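Local coordinates for Dbv8 protein (Nonomuraea, PDB 4MFZ) that binds decanoyl-CoA and probably transfers long acyl chains from acyl-CoA to amino groups of glycopeptide antibiotics, as a GNAT-type N-acyltransferase, at residues E101-M106 with L139-R144; T255-D260 with E296-Y301; Q262-L267 with H272-R277. All blocks are in the same frame, centred on the assembly; numbering follows the deposited sequence.

How the interactions relate
From the N terminus, the first contact to close is interaction 1. It brings the end of helix 89-104 against helix 130-148, and the loop it closes holds 32 residues. Interaction 2 opens later, in the GNAT-like C-terminal range, where the end of strand 251-256 meets helix 291-299. Interaction 3 is nested inside that loop. It folds the turns at 262-267 back onto helix 272-277 across four residues. Interactions 2 and 3 touch each other, through Arg277 NH1 and the carbonyls of Leu258 and Asp260, and both line the decanoyl-CoA site. Interaction 1 lies across the chain's centre, with its centre about 31 Å from that of interaction 2.

Interaction 1 of 3, residues E101-M106 with L139-R144; sequences ELVRHM and LPALRR. With NA (sodium ion), chain C.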
# COMPACT_ATOMS: atom_id res chain seq x y z
N GLU A 101 -2.17 -16.67 7.20
CA GLU A 101 -3.35 -16.15 6.50
C GLU A 101 -2.95 -15.68 5.08
O GLU A 101 -3.70 -15.93 4.14
CB GLU A 101 -4.00 -14.99 7.30
CG GLU A 101 -5.21 -14.30 6.66
CD GLU A 101 -5.84 -13.17 7.52
OE1 GLU A 101 -5.13 -12.33 8.16
OE2 GLU A 101 -7.09 -13.09 7.53
N LEU A 102 -1.77 -15.08 4.94
CA LEU A 102 -1.29 -14.57 3.64
C LEU A 102 -0.81 -15.65 2.68
O LEU A 102 -1.03 -15.52 1.49
CB LEU A 102 -0.16 -13.51 3.81
CG LEU A 102 -0.50 -12.35 4.74
CD1 LEU A 102 0.62 -11.32 4.71
CD2 LEU A 102 -1.82 -11.72 4.37
N VAL A 103 -0.17 -16.72 3.17
CA VAL A 103 0.25 -17.78 2.26
C VAL A 103 -0.91 -18.69 1.84
O VAL A 103 -0.88 -19.26 0.76
CB VAL A 103 1.45 -18.62 2.77
CG1 VAL A 103 2.56 -17.71 3.26
CG2 VAL A 103 1.04 -19.62 3.83
N ARG A 104 -1.92 -18.80 2.70
CA ARG A 104 -3.12 -19.61 2.46
C ARG A 104 -3.97 -19.20 1.23
O ARG A 104 -4.56 -20.06 0.58
CB ARG A 104 -3.98 -19.58 3.74
CG ARG A 104 -5.27 -20.36 3.69
CD ARG A 104 -5.00 -21.80 4.11
NE ARG A 104 -6.25 -22.48 4.43
CZ ARG A 104 -7.08 -22.96 3.51
NH1 ARG A 104 -6.78 -22.83 2.22
NH2 ARG A 104 -8.20 -23.56 3.89
N HIS A 105 -4.08 -17.90 0.94
CA HIS A 105 -4.69 -17.44 -0.32
C HIS A 105 -3.76 -16.62 -1.17
O HIS A 105 -4.17 -15.67 -1.84
CB HIS A 105 -6.01 -16.71 -0.07
CG HIS A 105 -7.00 -17.51 0.74
ND1 HIS A 105 -7.49 -18.70 0.31
CD2 HIS A 105 -7.54 -17.29 1.99
CE1 HIS A 105 -8.31 -19.20 1.24
NE2 HIS A 105 -8.34 -18.34 2.28
N MET A 106 -2.49 -17.00 -1.15
CA MET A 106 -1.46 -16.38 -1.95
C MET A 106 -1.87 -16.33 -3.41
O MET A 106 -2.16 -17.35 -4.04
CB MET A 106 -0.13 -17.13 -1.76
CG MET A 106 1.02 -16.64 -2.65
SD MET A 106 1.58 -14.98 -2.24
CE MET A 106 2.45 -15.29 -0.70
N LEU A 139 8.03 -13.04 2.44
CA LEU A 139 8.83 -12.83 1.21
C LEU A 139 9.19 -14.13 0.47
O LEU A 139 9.04 -14.17 -0.74
CB LEU A 139 10.11 -12.04 1.50
CG LEU A 139 10.33 -10.71 0.77
CD1 LEU A 139 9.04 -9.93 0.74
CD2 LEU A 139 11.43 -9.88 1.42
N PRO A 140 9.67 -15.18 1.18
CA PRO A 140 9.93 -16.41 0.45
C PRO A 140 8.72 -17.03 -0.26
O PRO A 140 8.85 -17.47 -1.41
CB PRO A 140 10.53 -17.35 1.52
CG PRO A 140 11.15 -16.42 2.51
CD PRO A 140 10.18 -15.26 2.57
N ALA A 141 7.56 -17.08 0.40
CA ALA A 141 6.32 -17.51 -0.26
C ALA A 141 5.98 -16.60 -1.44
O ALA A 141 5.60 -17.05 -2.50
CB ALA A 141 5.16 -17.48 0.74
N LEU A 142 6.07 -15.29 -1.23
CA LEU A 142 5.72 -14.35 -2.28
C LEU A 142 6.59 -14.63 -3.52
O LEU A 142 6.09 -14.69 -4.65
CB LEU A 142 5.92 -12.89 -1.79
CG LEU A 142 5.63 -11.77 -2.78
CD1 LEU A 142 6.82 -11.57 -3.71
CD2 LEU A 142 4.38 -12.08 -3.58
N ARG A 143 7.88 -14.75 -3.29
CA ARG A 143 8.85 -15.02 -4.32
C ARG A 143 8.65 -16.36 -4.97
O ARG A 143 8.77 -16.47 -6.18
CB ARG A 143 10.27 -14.83 -3.79
CG ARG A 143 10.61 -13.34 -3.78
CD ARG A 143 11.69 -12.95 -2.79
NE ARG A 143 13.07 -12.94 -3.30
CZ ARG A 143 13.48 -12.99 -4.57
NH1 ARG A 143 12.61 -13.06 -5.60
NH2 ARG A 143 14.79 -12.98 -4.83
N ARG A 144 8.29 -17.39 -4.18
CA ARG A 144 7.90 -18.64 -4.82
C ARG A 144 6.70 -18.46 -5.76
O ARG A 144 6.72 -18.97 -6.88
CB ARG A 144 7.63 -19.75 -3.80
CG ARG A 144 8.91 -20.33 -3.22
CD ARG A 144 8.63 -21.57 -2.38
NE ARG A 144 7.74 -21.33 -1.25
CZ ARG A 144 8.12 -20.98 -0.02
NH1 ARG A 144 9.41 -20.80 0.27
NH2 ARG A 144 7.20 -20.80 0.92
NA NA C . -9.61 -18.44 4.09
O HOH W 1 -11.20 -20.11 5.26
O HOH W 2 -9.45 -16.21 4.34
O HOH W 3 -8.22 -18.50 5.80
O HOH W 4 -11.56 -17.43 3.54
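Met106 makes its closest approach to the helix 139-144 with its methyl end. CE lies 3.7 Å from Leu142 N of the backbone and 3.8 Å from the methyl CB of Ala141. The side chain leaves with CG anti to the backbone N (chi1 175°). It then bends at both chi2 and chi3, which brings CE to these two atoms. SD also touches Leu142, more loosely, at 4.2 Å from CD2. Val103 makes the second touch, three residues earlier. Its CG1 comes within 3.6 Å of Ala141 CB. The alpha carbons of this pair are 6.6 Å apart, consistent with the small Ala141 side chain. The contact packs the last part of helix 89-104 and the loop that follows it on helix 130-148, within the N-acyltransferase N-terminal domain. It is wholly apolar and modest in area. Leu102 packs on Val134 and Thr138 of the same helix, and on helix 182-192. Next to Met106 in the chain, His105 turns to the far side and binds a sodium ion through NE2 at 2.2 Å. Four waters complete the modelled shell of the ion.

Interaction 2 of 3, residues T255-D260 with E296-Y301; sequences TSWLLD and EFVFRY. With MFK (decanoyl-CoA), chain B.
Trp257 reaches from the end of strand 251-256 to helix 291-299, and its indole runs between that helix and the pantetheine arm of decanoyl-CoA. From CB the ring swings to a position between the backbone N and the carbonyl carbon (chi1 68°). CD1 is the first ring atom to meet the helix, 3.9 Å from Phe297 CD2. NE1 comes next and has two neighbours. It lies 3.5 Å from Phe297 CB and gives its N-H to the ligand amide oxygen OAM at 3.3 Å, a long bond bent to 147°. Further out, CZ2 passes OAM and the pantoate hydroxyl OAU, which lies in the plane of the indole at its edge. At the tip, CH2 is 4.3 Å from Val298 CG2, which sits over one face near the rim. Leu258 CG lies over the opposite face, toward the rim. The Phe297 ring is tilted 27° from the indole but slid aside, so the two barely overlap. The site is consistent with the splay between neighbouring parallel strands, here 211-216 and 251-256, that holds acyl-CoA in other GNAT enzymes. Here Ser256 OG stands 3.5 Å from the thioester sulfur SAI. The same OG accepts the N-H of Leu258 in an ST turn, which starts the short 3-10 segment carrying the tryptophan. Leu258 CD1 packs on the pantetheine carbon CAG, and Leu259 CD2 on the acyl chain. On the helix side, Arg300 NH1 forms a salt bridge with Glu296 OE2, meeting it on the anti side. Glu296 OE1 has a second partner in Lys173, and Arg300 NH2 in Glu219.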
# COMPACT_ATOMS: atom_id res chain seq x y z
N THR A 255 -9.85 5.95 -8.15
CA THR A 255 -10.60 7.05 -7.57
C THR A 255 -9.59 7.98 -6.91
O THR A 255 -8.74 7.52 -6.17
CB THR A 255 -11.58 6.55 -6.51
OG1 THR A 255 -12.61 5.81 -7.16
CG2 THR A 255 -12.22 7.73 -5.74
N SER A 256 -9.68 9.28 -7.17
CA SER A 256 -8.60 10.16 -6.68
C SER A 256 -8.94 11.64 -6.70
O SER A 256 -9.77 12.09 -7.49
CB SER A 256 -7.33 9.95 -7.56
OG SER A 256 -6.22 10.64 -7.00
N TRP A 257 -8.23 12.39 -5.86
CA TRP A 257 -8.25 13.85 -5.94
C TRP A 257 -7.76 14.35 -7.26
O TRP A 257 -8.17 15.41 -7.71
CB TRP A 257 -7.41 14.42 -4.81
CG TRP A 257 -5.95 14.13 -4.97
CD1 TRP A 257 -5.26 13.01 -4.55
CD2 TRP A 257 -4.95 14.96 -5.68
NE1 TRP A 257 -3.95 13.08 -4.93
CE2 TRP A 257 -3.69 14.23 -5.58
CE3 TRP A 257 -4.97 16.19 -6.31
CZ2 TRP A 257 -2.50 14.74 -6.11
CZ3 TRP A 257 -3.77 16.69 -6.86
CH2 TRP A 257 -2.57 15.97 -6.76
N LEU A 258 -6.89 13.57 -7.92
CA LEU A 258 -6.28 13.91 -9.22
C LEU A 258 -7.28 14.04 -10.35
O LEU A 258 -6.95 14.58 -11.41
CB LEU A 258 -5.31 12.80 -9.65
CG LEU A 258 -3.99 12.57 -8.90
CD1 LEU A 258 -3.48 11.19 -9.27
CD2 LEU A 258 -2.97 13.62 -9.29
N LEU A 259 -8.49 13.51 -10.15
CA LEU A 259 -9.49 13.56 -11.22
C LEU A 259 -10.57 14.64 -11.01
O LEU A 259 -11.53 14.71 -11.77
CB LEU A 259 -10.15 12.19 -11.39
CG LEU A 259 -9.25 11.00 -11.74
CD1 LEU A 259 -10.04 9.70 -11.66
CD2 LEU A 259 -8.62 11.18 -13.12
N ASP A 260 -10.41 15.46 -9.97
CA ASP A 260 -11.32 16.56 -9.66
C ASP A 260 -11.23 17.63 -10.75
O ASP A 260 -10.14 18.22 -10.93
CB ASP A 260 -10.93 17.18 -8.32
CG ASP A 260 -11.92 18.23 -7.82
OD1 ASP A 260 -12.77 18.73 -8.62
OD2 ASP A 260 -11.86 18.55 -6.60
N GLU A 296 -3.95 14.82 2.39
CA GLU A 296 -3.13 13.64 2.59
C GLU A 296 -2.04 13.53 1.53
O GLU A 296 -0.86 13.41 1.86
CB GLU A 296 -4.00 12.37 2.60
CG GLU A 296 -3.22 11.06 2.51
CD GLU A 296 -2.37 10.74 3.74
OE1 GLU A 296 -2.64 11.28 4.84
OE2 GLU A 296 -1.43 9.92 3.61
N PHE A 297 -2.43 13.55 0.26
CA PHE A 297 -1.48 13.23 -0.78
C PHE A 297 -0.64 14.44 -1.19
O PHE A 297 0.39 14.28 -1.84
CB PHE A 297 -2.18 12.64 -1.99
CG PHE A 297 -2.74 11.25 -1.76
CD1 PHE A 297 -1.96 10.11 -2.01
CD2 PHE A 297 -4.06 11.07 -1.33
CE1 PHE A 297 -2.48 8.84 -1.81
CE2 PHE A 297 -4.58 9.81 -1.12
CZ PHE A 297 -3.79 8.69 -1.36
N VAL A 298 -1.09 15.65 -0.85
CA VAL A 298 -0.29 16.83 -1.18
C VAL A 298 0.64 17.21 -0.01
O VAL A 298 1.76 17.66 -0.25
CB VAL A 298 -1.13 18.03 -1.68
CG1 VAL A 298 -0.25 19.22 -2.02
CG2 VAL A 298 -1.94 17.64 -2.90
N PHE A 299 0.19 17.00 1.23
CA PHE A 299 0.96 17.43 2.41
C PHE A 299 1.27 16.35 3.43
O PHE A 299 2.03 16.59 4.34
CB PHE A 299 0.26 18.56 3.17
CG PHE A 299 0.02 19.80 2.36
CD1 PHE A 299 1.04 20.74 2.18
CD2 PHE A 299 -1.24 20.05 1.83
CE1 PHE A 299 0.81 21.90 1.43
CE2 PHE A 299 -1.48 21.21 1.09
CZ PHE A 299 -0.45 22.13 0.90
N ARG A 300 0.63 15.20 3.30
CA ARG A 300 0.75 14.12 4.28
C ARG A 300 0.32 14.71 5.62
O ARG A 300 0.93 14.52 6.69
CB ARG A 300 2.15 13.51 4.26
CG ARG A 300 2.19 12.00 4.12
CD ARG A 300 1.16 11.40 3.15
NE ARG A 300 1.67 11.11 1.81
CZ ARG A 300 1.22 10.13 1.02
NH1 ARG A 300 0.24 9.32 1.44
NH2 ARG A 300 1.75 9.95 -0.18
N TYR A 301 -0.79 15.44 5.49
CA TYR A 301 -1.37 16.29 6.51
C TYR A 301 -1.56 15.56 7.82
O TYR A 301 -1.97 14.40 7.84
CB TYR A 301 -2.73 16.76 6.01
CG TYR A 301 -3.34 17.80 6.89
CD1 TYR A 301 -2.73 19.04 7.04
CD2 TYR A 301 -4.53 17.55 7.57
CE1 TYR A 301 -3.27 20.00 7.85
CE2 TYR A 301 -5.08 18.51 8.38
CZ TYR A 301 -4.44 19.74 8.51
OH TYR A 301 -4.94 20.73 9.30
CCG MFK B . -2.89 11.79 -14.32
CCF MFK B . -3.68 10.70 -15.05
CCE MFK B . -3.93 9.55 -14.10
CCD MFK B . -5.12 9.89 -13.24
CCC MFK B . -5.71 8.60 -12.72
CCB MFK B . -5.59 8.55 -11.21
CCA MFK B . -6.49 7.43 -10.72
CBZ MFK B . -5.61 6.35 -10.11
CAK MFK B . -5.85 6.30 -8.61
CAJ MFK B . -4.56 6.66 -7.87
OAL MFK B . -3.44 6.36 -8.30
SAI MFK B . -4.84 7.50 -6.35
CAH MFK B . -3.13 7.87 -5.77
CAG MFK B . -2.46 8.99 -6.58
NAF MFK B . -1.08 9.11 -6.07
CAE MFK B . -0.60 10.24 -5.53
OAM MFK B . -1.23 11.29 -5.44
CAD MFK B . 0.87 10.15 -5.05
CAC MFK B . 1.39 11.55 -4.68
NAB MFK B . 1.27 12.48 -5.82
CAA MFK B . 2.34 12.70 -6.59
OAO MFK B . 3.43 12.15 -6.39
CAN MFK B . 2.17 13.71 -7.73
OAU MFK B . 0.95 14.47 -7.58
CAP MFK B . 2.25 13.07 -9.14
CAR MFK B . 1.18 11.99 -9.26
CAS MFK B . 3.60 12.42 -9.42
CAQ MFK B . 1.99 14.14 -10.19
OAT MFK B . 2.99 15.13 -10.03
PAV MFK B . 3.53 16.01 -11.27
OAX MFK B . 3.94 15.15 -12.39
OAW MFK B . 4.51 17.00 -10.73
OAY MFK B . 2.13 16.73 -11.62
PAZ MFK B . 1.91 18.08 -12.47
OBA MFK B . 0.38 18.08 -12.85
OBB MFK B . 2.76 18.19 -13.67
O5' MFK B . 1.99 19.28 -11.39
C5' MFK B . 1.79 20.63 -11.72
C4' MFK B . 2.04 21.45 -10.45
O4' MFK B . 1.52 20.85 -9.20
C3' MFK B . 3.52 21.61 -10.19
O3' MFK B . 3.70 22.86 -9.53
PBV MFK B . 4.90 23.83 -10.02
OBW MFK B . 6.18 23.09 -9.47
OBY MFK B . 4.64 25.21 -9.21
OBX MFK B . 5.06 23.97 -11.47
C2' MFK B . 3.78 20.44 -9.24
O2' MFK B . 4.97 20.57 -8.48
C1' MFK B . 2.60 20.51 -8.32
N9 MFK B . 2.33 19.20 -7.67
C8 MFK B . 1.78 18.13 -8.24
N7 MFK B . 1.71 17.16 -7.32
C5 MFK B . 2.16 17.66 -6.16
C4 MFK B . 2.55 18.92 -6.39
N3 MFK B . 3.01 19.69 -5.39
C2 MFK B . 3.25 19.20 -4.00
N1 MFK B . 2.80 17.80 -3.88
C6 MFK B . 2.29 17.13 -4.92
N6 MFK B . 1.89 15.87 -4.75

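Interaction 3 of 3, residues Q262-L267 with H272-R277; sequences QLAEYL and HILQLR. With MFK (decanoyl-CoA), chain B.
Leu274 is at the middle of this contact, between Leu267 and Leu263-Ala264. Its CD1 lies 4.0 Å from Leu267 CB. Its CD2 approaches the backbone at Ala264 N, also at 4.0 Å. Leu263 takes the neighbouring place, with CD1 at 4.1 Å from Ile273 CG2, and these two side chains cross at about a right angle. The same CD1 also lies 3.6 Å from Arg277 NH1.

Arg277 is bent at its start, with CG between the backbone N and the carbonyl carbon (chi1 79°), and is then extended as far as NE. That shape brings the guanidinium across Leu263, with NH2 near Ala264 N. Leu274 CD2 lies over one of its faces, toward the rim. NH1 bonds to the carbonyls of Leu258 and Asp260, which fixes the group and ties the helix to the chain leaving strand 251-256. Within 262-267, Leu263 O accepts from both Tyr266 N and Leu267 N and so holds the turn closed.

At the helix start, His272 N and Ile273 N donate to the pyrophosphate oxygens OBB and OBA, at 2.9 and 3.0 Å. These crossover amides add to Ile217 N and Leu224 N, which bond the ligand before helix 226-243, at the usual GNAT pyrophosphate loop. Ser271 OG adds a further bond to the ligand and also accepts from Leu274 N.

Outside the pair, Leu263 and Tyr266 pack on helix 314-324, and Leu276 packs on Tyr229 and Tyr230 of helix 226-243. Helix 272-277 sits between helix 226-243 and the turns at 262-267, in the connection from strand 251-256 to strand 281-289.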
# COMPACT_ATOMS: atom_id res chain seq x y z
N GLN A 262 -11.96 20.65 -10.75
CA GLN A 262 -11.50 21.95 -10.17
C GLN A 262 -9.98 22.24 -10.26
O GLN A 262 -9.55 23.39 -10.12
CB GLN A 262 -11.91 22.03 -8.69
CG GLN A 262 -13.40 21.90 -8.45
CD GLN A 262 -13.75 22.05 -6.98
OE1 GLN A 262 -13.55 21.14 -6.17
NE2 GLN A 262 -14.26 23.22 -6.63
N LEU A 263 -9.18 21.20 -10.45
CA LEU A 263 -7.74 21.36 -10.54
C LEU A 263 -7.40 22.23 -11.75
O LEU A 263 -6.39 22.94 -11.73
CB LEU A 263 -7.03 20.00 -10.63
CG LEU A 263 -6.94 19.14 -9.36
CD1 LEU A 263 -6.31 17.77 -9.63
CD2 LEU A 263 -6.18 19.86 -8.24
N ALA A 264 -8.26 22.19 -12.78
CA ALA A 264 -8.06 23.00 -14.00
C ALA A 264 -8.16 24.50 -13.73
O ALA A 264 -7.72 25.31 -14.54
CB ALA A 264 -9.03 22.58 -15.11
N GLU A 265 -8.73 24.85 -12.57
CA GLU A 265 -8.86 26.25 -12.17
C GLU A 265 -7.51 26.83 -11.71
O GLU A 265 -7.28 28.05 -11.75
CB GLU A 265 -9.89 26.37 -11.04
CG GLU A 265 -10.85 27.55 -11.20
CD GLU A 265 -11.46 28.02 -9.88
OE1 GLU A 265 -12.12 27.23 -9.18
OE2 GLU A 265 -11.29 29.22 -9.56
N TYR A 266 -6.62 25.93 -11.31
CA TYR A 266 -5.41 26.29 -10.58
C TYR A 266 -4.10 25.95 -11.27
O TYR A 266 -3.16 26.72 -11.19
CB TYR A 266 -5.42 25.59 -9.23
CG TYR A 266 -6.49 26.17 -8.32
CD1 TYR A 266 -6.30 27.40 -7.69
CD2 TYR A 266 -7.72 25.50 -8.12
CE1 TYR A 266 -7.28 27.95 -6.86
CE2 TYR A 266 -8.70 26.04 -7.29
CZ TYR A 266 -8.47 27.26 -6.67
OH TYR A 266 -9.42 27.81 -5.83
N LEU A 267 -4.06 24.79 -11.91
CA LEU A 267 -2.81 24.26 -12.44
C LEU A 267 -2.55 24.82 -13.81
O LEU A 267 -3.48 25.20 -14.52
CB LEU A 267 -2.85 22.74 -12.49
CG LEU A 267 -3.05 21.96 -11.20
CD1 LEU A 267 -3.01 20.48 -11.55
CD2 LEU A 267 -2.04 22.31 -10.11
N HIS A 272 1.14 17.83 -16.08
CA HIS A 272 1.08 16.41 -16.44
C HIS A 272 -0.27 15.83 -16.03
O HIS A 272 -0.80 14.98 -16.71
CB HIS A 272 2.17 15.57 -15.76
CG HIS A 272 3.60 16.07 -15.93
ND1 HIS A 272 4.11 16.49 -17.13
CD2 HIS A 272 4.63 16.15 -15.01
CE1 HIS A 272 5.41 16.83 -16.96
NE2 HIS A 272 5.73 16.63 -15.67
N ILE A 273 -0.81 16.26 -14.87
CA ILE A 273 -2.09 15.77 -14.35
C ILE A 273 -3.21 16.15 -15.33
O ILE A 273 -3.97 15.27 -15.78
CB ILE A 273 -2.40 16.33 -12.92
CG1 ILE A 273 -1.44 15.75 -11.88
CG2 ILE A 273 -3.87 16.07 -12.51
CD1 ILE A 273 -1.30 16.61 -10.62
N LEU A 274 -3.27 17.42 -15.73
CA LEU A 274 -4.34 17.87 -16.62
C LEU A 274 -4.27 17.18 -17.97
O LEU A 274 -5.27 16.73 -18.50
CB LEU A 274 -4.36 19.39 -16.79
CG LEU A 274 -4.48 20.23 -15.53
CD1 LEU A 274 -4.55 21.70 -15.93
CD2 LEU A 274 -5.68 19.83 -14.65
N GLN A 275 -3.07 17.09 -18.53
CA GLN A 275 -2.91 16.38 -19.78
C GLN A 275 -3.28 14.88 -19.68
O GLN A 275 -4.08 14.37 -20.48
CB GLN A 275 -1.49 16.56 -20.32
CG GLN A 275 -1.17 15.60 -21.46
CD GLN A 275 0.21 15.81 -22.06
OE1 GLN A 275 0.84 16.85 -21.86
NE2 GLN A 275 0.68 14.81 -22.81
N LEU A 276 -2.70 14.18 -18.70
CA LEU A 276 -2.80 12.72 -18.70
C LEU A 276 -4.19 12.21 -18.33
O LEU A 276 -4.61 11.18 -18.82
CB LEU A 276 -1.70 12.04 -17.86
CG LEU A 276 -0.26 12.31 -18.37
CD1 LEU A 276 0.74 11.70 -17.42
CD2 LEU A 276 -0.07 11.73 -19.76
N ARG A 277 -4.89 12.94 -17.50
CA ARG A 277 -6.25 12.54 -17.08
C ARG A 277 -7.32 12.62 -18.21
O ARG A 277 -8.38 12.00 -18.11
CB ARG A 277 -6.66 13.33 -15.84
CG ARG A 277 -7.14 14.76 -16.08
CD ARG A 277 -7.36 15.44 -14.73
NE ARG A 277 -8.02 16.74 -14.86
CZ ARG A 277 -8.44 17.47 -13.85
NH1 ARG A 277 -8.28 17.04 -12.61
NH2 ARG A 277 -9.04 18.63 -14.07
CCG MFK B . -2.89 11.79 -14.32
CCF MFK B . -3.68 10.70 -15.05
CCE MFK B . -3.93 9.55 -14.10
CCD MFK B . -5.12 9.89 -13.24
CCC MFK B . -5.71 8.60 -12.72
CCB MFK B . -5.59 8.55 -11.21
CCA MFK B . -6.49 7.43 -10.72
CBZ MFK B . -5.61 6.35 -10.11
CAK MFK B . -5.85 6.30 -8.61
CAJ MFK B . -4.56 6.66 -7.87
OAL MFK B . -3.44 6.36 -8.30
SAI MFK B . -4.84 7.50 -6.35
CAH MFK B . -3.13 7.87 -5.77
CAG MFK B . -2.46 8.99 -6.58
NAF MFK B . -1.08 9.11 -6.07
CAE MFK B . -0.60 10.24 -5.53
OAM MFK B . -1.23 11.29 -5.44
CAD MFK B . 0.87 10.15 -5.05
CAC MFK B . 1.39 11.55 -4.68
NAB MFK B . 1.27 12.48 -5.82
CAA MFK B . 2.34 12.70 -6.59
OAO MFK B . 3.43 12.15 -6.39
CAN MFK B . 2.17 13.71 -7.73
OAU MFK B . 0.95 14.47 -7.58
CAP MFK B . 2.25 13.07 -9.14
CAR MFK B . 1.18 11.99 -9.26
CAS MFK B . 3.60 12.42 -9.42
CAQ MFK B . 1.99 14.14 -10.19
OAT MFK B . 2.99 15.13 -10.03
PAV MFK B . 3.53 16.01 -11.27
OAX MFK B . 3.94 15.15 -12.39
OAW MFK B . 4.51 17.00 -10.73
OAY MFK B . 2.13 16.73 -11.62
PAZ MFK B . 1.91 18.08 -12.47
OBA MFK B . 0.38 18.08 -12.85
OBB MFK B . 2.76 18.19 -13.67
O5' MFK B . 1.99 19.28 -11.39
C5' MFK B . 1.79 20.63 -11.72
C4' MFK B . 2.04 21.45 -10.45
O4' MFK B . 1.52 20.85 -9.20
C3' MFK B . 3.52 21.61 -10.19
O3' MFK B . 3.70 22.86 -9.53
PBV MFK B . 4.90 23.83 -10.02
OBW MFK B . 6.18 23.09 -9.47
OBY MFK B . 4.64 25.21 -9.21
OBX MFK B . 5.06 23.97 -11.47
C2' MFK B . 3.78 20.44 -9.24
O2' MFK B . 4.97 20.57 -8.48
C1' MFK B . 2.60 20.51 -8.32
N9 MFK B . 2.33 19.20 -7.67
C8 MFK B . 1.78 18.13 -8.24
N7 MFK B . 1.71 17.16 -7.32
C5 MFK B . 2.16 17.66 -6.16
C4 MFK B . 2.55 18.92 -6.39
N3 MFK B . 3.01 19.69 -5.39
C2 MFK B . 3.25 19.20 -4.00
N1 MFK B . 2.80 17.80 -3.88
C6 MFK B . 2.29 17.13 -4.92
N6 MFK B . 1.89 15.87 -4.75